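Local coordinates for protein uracil-dna glycosylase (Deinococcus radiodurans, PDB 4UQM) that belongs to the uracil-DNA glycosylase superfamily, with an alpha/beta fold of helices packed around a four-stranded parallel sheet, and is modelled here with bound nucleic acid, at residues 29-34 with 161-166; 70-75 with 169-174. The protein carries 1 engineered substitution. All blocks are in the same frame, centred on the assembly; numbering follows the deposited sequence.

Interaction 1: 29-34 with 161-166; sequences EALLPE and EHFTDA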
# COMPACT_ATOMS: atom_id res chain seq x y z
N GLU A 29 12.44 -14.33 2.74
CA GLU A 29 13.47 -14.74 1.79
C GLU A 29 13.78 -13.68 0.75
O GLU A 29 14.95 -13.40 0.46
CB GLU A 29 13.12 -16.08 1.13
CG GLU A 29 13.12 -17.21 2.12
CD GLU A 29 12.76 -18.56 1.52
OE1 GLU A 29 12.79 -18.70 0.28
OE2 GLU A 29 12.47 -19.48 2.33
N ALA A 30 12.75 -13.06 0.21
CA ALA A 30 12.94 -12.02 -0.83
C ALA A 30 13.60 -10.78 -0.27
O ALA A 30 14.43 -10.17 -0.93
CB ALA A 30 11.63 -11.67 -1.48
N LEU A 31 13.27 -10.42 0.97
CA LEU A 31 13.71 -9.14 1.51
C LEU A 31 14.89 -9.24 2.48
O LEU A 31 15.38 -8.21 2.91
CB LEU A 31 12.52 -8.45 2.19
CG LEU A 31 11.32 -8.19 1.27
CD1 LEU A 31 10.13 -7.73 2.07
CD2 LEU A 31 11.71 -7.21 0.15
N LEU A 32 15.36 -10.46 2.78
CA LEU A 32 16.51 -10.60 3.65
C LEU A 32 17.66 -9.66 3.32
O LEU A 32 18.22 -9.09 4.25
CB LEU A 32 17.01 -12.05 3.73
CG LEU A 32 18.17 -12.30 4.70
CD1 LEU A 32 17.81 -11.91 6.15
CD2 LEU A 32 18.59 -13.76 4.66
N PRO A 33 18.02 -9.48 2.02
CA PRO A 33 19.13 -8.57 1.74
C PRO A 33 18.87 -7.12 2.20
O PRO A 33 19.81 -6.39 2.51
CB PRO A 33 19.28 -8.63 0.21
CG PRO A 33 18.73 -9.97 -0.14
CD PRO A 33 17.56 -10.13 0.77
N GLU A 34 17.61 -6.70 2.19
CA GLU A 34 17.25 -5.37 2.65
C GLU A 34 17.45 -5.25 4.16
O GLU A 34 18.08 -4.30 4.65
CB GLU A 34 15.80 -5.04 2.31
CG GLU A 34 15.42 -5.33 0.84
CD GLU A 34 16.44 -4.84 -0.15
OE1 GLU A 34 16.89 -3.68 -0.04
OE2 GLU A 34 16.74 -5.59 -1.11
N GLU A 161 12.36 4.45 0.49
CA GLU A 161 12.18 4.24 -0.95
C GLU A 161 13.03 3.12 -1.49
O GLU A 161 12.57 2.40 -2.37
CB GLU A 161 12.47 5.53 -1.73
CG GLU A 161 11.47 6.65 -1.49
CD GLU A 161 11.71 7.52 -0.27
OE1 GLU A 161 12.61 7.22 0.57
OE2 GLU A 161 10.99 8.57 -0.16
N HIS A 162 14.21 2.89 -0.92
CA HIS A 162 15.01 1.74 -1.34
C HIS A 162 14.31 0.45 -0.94
O HIS A 162 14.32 -0.53 -1.67
CB HIS A 162 16.38 1.79 -0.68
CG HIS A 162 17.23 2.93 -1.12
ND1 HIS A 162 17.53 3.14 -2.44
CD2 HIS A 162 17.89 3.87 -0.41
CE1 HIS A 162 18.33 4.20 -2.54
NE2 HIS A 162 18.54 4.67 -1.32
N PHE A 163 13.75 0.42 0.25
CA PHE A 163 13.06 -0.78 0.73
C PHE A 163 11.79 -1.04 -0.09
O PHE A 163 11.55 -2.19 -0.51
CB PHE A 163 12.69 -0.62 2.19
CG PHE A 163 11.94 -1.81 2.74
CD1 PHE A 163 12.63 -2.97 3.05
CD2 PHE A 163 10.55 -1.79 2.84
CE1 PHE A 163 11.93 -4.10 3.48
CE2 PHE A 163 9.86 -2.89 3.29
CZ PHE A 163 10.54 -4.05 3.64
N THR A 164 10.99 -0.01 -0.35
CA THR A 164 9.80 -0.26 -1.14
C THR A 164 10.14 -0.50 -2.62
O THR A 164 9.40 -1.22 -3.30
CB THR A 164 8.70 0.80 -0.95
OG1 THR A 164 9.22 2.07 -1.30
CG2 THR A 164 8.21 0.78 0.46
N ASP A 165 11.27 0.00 -3.13
CA ASP A 165 11.78 -0.50 -4.45
C ASP A 165 11.98 -2.01 -4.42
O ASP A 165 11.63 -2.71 -5.35
CB ASP A 165 13.15 0.13 -4.81
CG ASP A 165 13.07 1.59 -5.31
OD1 ASP A 165 11.96 2.09 -5.57
OD2 ASP A 165 14.18 2.17 -5.44
N ALA A 166 12.59 -2.52 -3.34
CA ALA A 166 12.84 -3.96 -3.23
C ALA A 166 11.55 -4.76 -3.18
O ALA A 166 11.46 -5.85 -3.78
CB ALA A 166 13.74 -4.26 -2.03

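Interaction 2: 70-75 with 169-174; sequences TPLGEV and KAVNAK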
# COMPACT_ATOMS: atom_id res chain seq x y z
N THR A 70 -0.65 -10.02 3.29
CA THR A 70 -0.64 -10.49 1.91
C THR A 70 0.75 -11.05 1.57
O THR A 70 1.61 -10.29 1.16
CB THR A 70 -0.98 -9.34 0.96
OG1 THR A 70 -2.19 -8.68 1.42
CG2 THR A 70 -1.18 -9.88 -0.44
N PRO A 71 0.96 -12.37 1.67
CA PRO A 71 2.23 -13.02 1.29
C PRO A 71 2.61 -12.72 -0.17
O PRO A 71 1.72 -12.53 -1.01
CB PRO A 71 1.93 -14.51 1.46
CG PRO A 71 0.87 -14.53 2.54
CD PRO A 71 0.01 -13.31 2.29
N LEU A 72 3.90 -12.69 -0.48
CA LEU A 72 4.36 -12.42 -1.82
C LEU A 72 3.69 -13.32 -2.85
O LEU A 72 3.25 -12.86 -3.91
CB LEU A 72 5.89 -12.64 -1.87
CG LEU A 72 6.60 -12.51 -3.21
CD1 LEU A 72 6.27 -11.21 -3.92
CD2 LEU A 72 8.10 -12.69 -3.01
N GLY A 73 3.60 -14.60 -2.55
CA GLY A 73 2.95 -15.54 -3.44
C GLY A 73 1.47 -15.29 -3.71
O GLY A 73 0.92 -15.85 -4.68
N GLU A 74 0.79 -14.52 -2.84
CA GLU A 74 -0.62 -14.23 -3.02
C GLU A 74 -0.88 -12.90 -3.69
O GLU A 74 -2.01 -12.64 -4.04
CB GLU A 74 -1.31 -14.22 -1.65
CG GLU A 74 -1.24 -15.59 -0.99
CD GLU A 74 -2.02 -15.74 0.30
OE1 GLU A 74 -2.92 -14.96 0.59
OE2 GLU A 74 -1.75 -16.73 1.03
N VAL A 75 0.14 -12.10 -3.94
CA VAL A 75 -0.10 -10.76 -4.50
C VAL A 75 -0.63 -10.87 -5.94
O VAL A 75 0.02 -11.44 -6.79
CB VAL A 75 1.18 -9.89 -4.49
CG1 VAL A 75 0.94 -8.53 -5.10
CG2 VAL A 75 1.72 -9.73 -3.08
N LYS A 169 10.26 -4.73 -6.74
CA LYS A 169 11.08 -5.64 -7.52
C LYS A 169 10.73 -7.11 -7.25
O LYS A 169 10.71 -7.90 -8.20
CB LYS A 169 12.58 -5.40 -7.30
CG LYS A 169 13.04 -4.08 -7.99
CD LYS A 169 14.51 -3.82 -7.73
CE LYS A 169 14.91 -2.34 -7.82
NZ LYS A 169 16.29 -2.04 -7.33
N ALA A 170 10.45 -7.47 -5.99
CA ALA A 170 10.12 -8.87 -5.68
C ALA A 170 8.79 -9.29 -6.33
O ALA A 170 8.65 -10.41 -6.86
CB ALA A 170 10.02 -9.06 -4.20
N VAL A 171 7.81 -8.39 -6.29
CA VAL A 171 6.53 -8.63 -6.95
C VAL A 171 6.72 -8.66 -8.47
O VAL A 171 6.16 -9.53 -9.13
CB VAL A 171 5.50 -7.57 -6.53
CG1 VAL A 171 4.20 -7.77 -7.23
CG2 VAL A 171 5.27 -7.65 -5.00
N ASN A 172 7.51 -7.73 -9.02
CA ASN A 172 7.74 -7.72 -10.47
C ASN A 172 8.39 -9.00 -11.00
O ASN A 172 8.17 -9.42 -12.14
CB ASN A 172 8.65 -6.55 -10.80
CG ASN A 172 8.91 -6.42 -12.27
OD1 ASN A 172 8.00 -6.12 -13.05
ND2 ASN A 172 10.14 -6.62 -12.67
N ALA A 173 9.22 -9.61 -10.18
CA ALA A 173 9.85 -10.89 -10.51
C ALA A 173 8.86 -12.06 -10.63
O ALA A 173 9.24 -13.13 -11.14
CB ALA A 173 10.93 -11.22 -9.49
N LYS A 174 7.63 -11.91 -10.12
CA LYS A 174 6.63 -12.97 -10.31
C LYS A 174 6.27 -13.10 -11.79
O LYS A 174 6.19 -12.10 -12.51
CB LYS A 174 5.37 -12.70 -9.49
CG LYS A 174 5.53 -12.76 -7.96
CD LYS A 174 4.39 -12.02 -7.28
CE LYS A 174 3.02 -12.54 -7.54
NZ LYS A 174 2.43 -13.35 -6.51

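Interaction 1: 29-34 with 161-166
Helix 25-35 lies beside helix 160-172, and the two run nearly antiparallel. The axes of the short segments come within 10.1 Å of each other. The angle between them is 156°. The contact is a near-antiparallel helix pair in the outer part of an alpha/beta fold, joining the N-terminal helix 25-35 to helix 160-172.

The tight part is Glu34 against Ala166. The Glu34 chain starts with CG beside its own backbone N and then bends at chi2 (-45°). This bend lays the face of its carboxylate over the methyl of Ala166. Glu34 CD comes within 3.3 Å of Ala166 CB. Glu34 OE2 lies 3.4 Å from Ala166 CB. Nearer the backbone, Glu34 CB meets Phe163 CD1 at 3.9 Å, at the edge of the ring and near its plane. Phe163 has CG anti to its backbone N (chi1 179°), which swings the ring toward the other helix.

The Leu31 part is looser, though buried. Leu31 CD1 touches Phe163 CZ at 4.0 Å, and the two side chains cross at about a right angle. Leu31 CD2 stands 4.2 Å from Ala166 CB. Leu31 also touches Val167, the residue after Ala166. On the solvent side, His162 adds little: its ring turns away and packs edge-to-face with Tyr39.

No hydrogen bond joins the two segments. Glu34 OE1 instead bonds Tyr39 OH, in helix 38-53. The carboxylate thus does two jobs: its face covers a methyl, while its polar partner lies outside both segments.

Interaction 2: 70-75 with 169-174
Lys174 starts with CG beside its own backbone N, then bends at chi3 and again at chi4 (102°, off the staggered positions). These turns carry NZ from the C-terminal side of segment 169-174 to the backbone of the 3-10 turn 72-74. Leu72 has CG anti to its backbone N, and this brings its branched end toward the helix.

Lys174 NZ donates to two carbonyls. Lys174 NZ lies 2.8 Å from Leu72 O, in the carbonyl plane. The C=O...N angle there is 148°. Lys174 NZ to Val75 O is 3.1 Å, in plane and on a lone pair. The angle at this second oxygen is 130°. Gly73 O is also near, but the angle is too poor for a bond. Leu72 O accepts a second bond, from Val75 N at 3.2 Å, so the same oxygen closes the turn and holds the lysine. Val75 O is also bonded by Arg233 NH1.

Apolar groups pack beside the carbon chain of the lysine. Leu72 CD1 meets Val171 CG2 at 3.9 Å, the two side chains sliding past each other in opposite directions. Leu72 CD1 also touches Lys174 CD at 3.9 Å. Val75 CG1 meets Val171 CG1 at 4.0 Å, with the side chains crossing at about a right angle. At the start of the turn, Asp26 of helix 25-35 bonds Leu72 N and Gly73 N.

The contact thus ties the last part of helix 160-172 and the residues after it to the connection leading into inner strand 77-81. Its polar bonds pair a side-chain cation with main-chain oxygens. The positive charge would be expected to polarise both carbonyls. Val75 O also accepts from Arg233, so two cationic groups meet at that oxygen.

Overall arrangement
Interactions 1 and 2 use successive parts of helix 160-172, and their centres are 12 Å apart. The segments alternate along the chain: 29-34, 70-75, 161-166, 169-174. Residues 29-34 meet mainly the earlier turns of helix 160-172, and the loop before strand 77-81 meets its last part and the residues after it. The two contacts touch at Ala30, whose CB lies 4.0 Å from Leu72 CD2 and 4.1 Å from Ala170 CB. Helix 25-35 is thereby packed against both helix 160-172 and the loop leading to strand 77-81 of the parallel sheet. Interaction 1 comes within about 9 Å of the bound nucleic acid at its nearest atom, interaction 2 within about 18 Å.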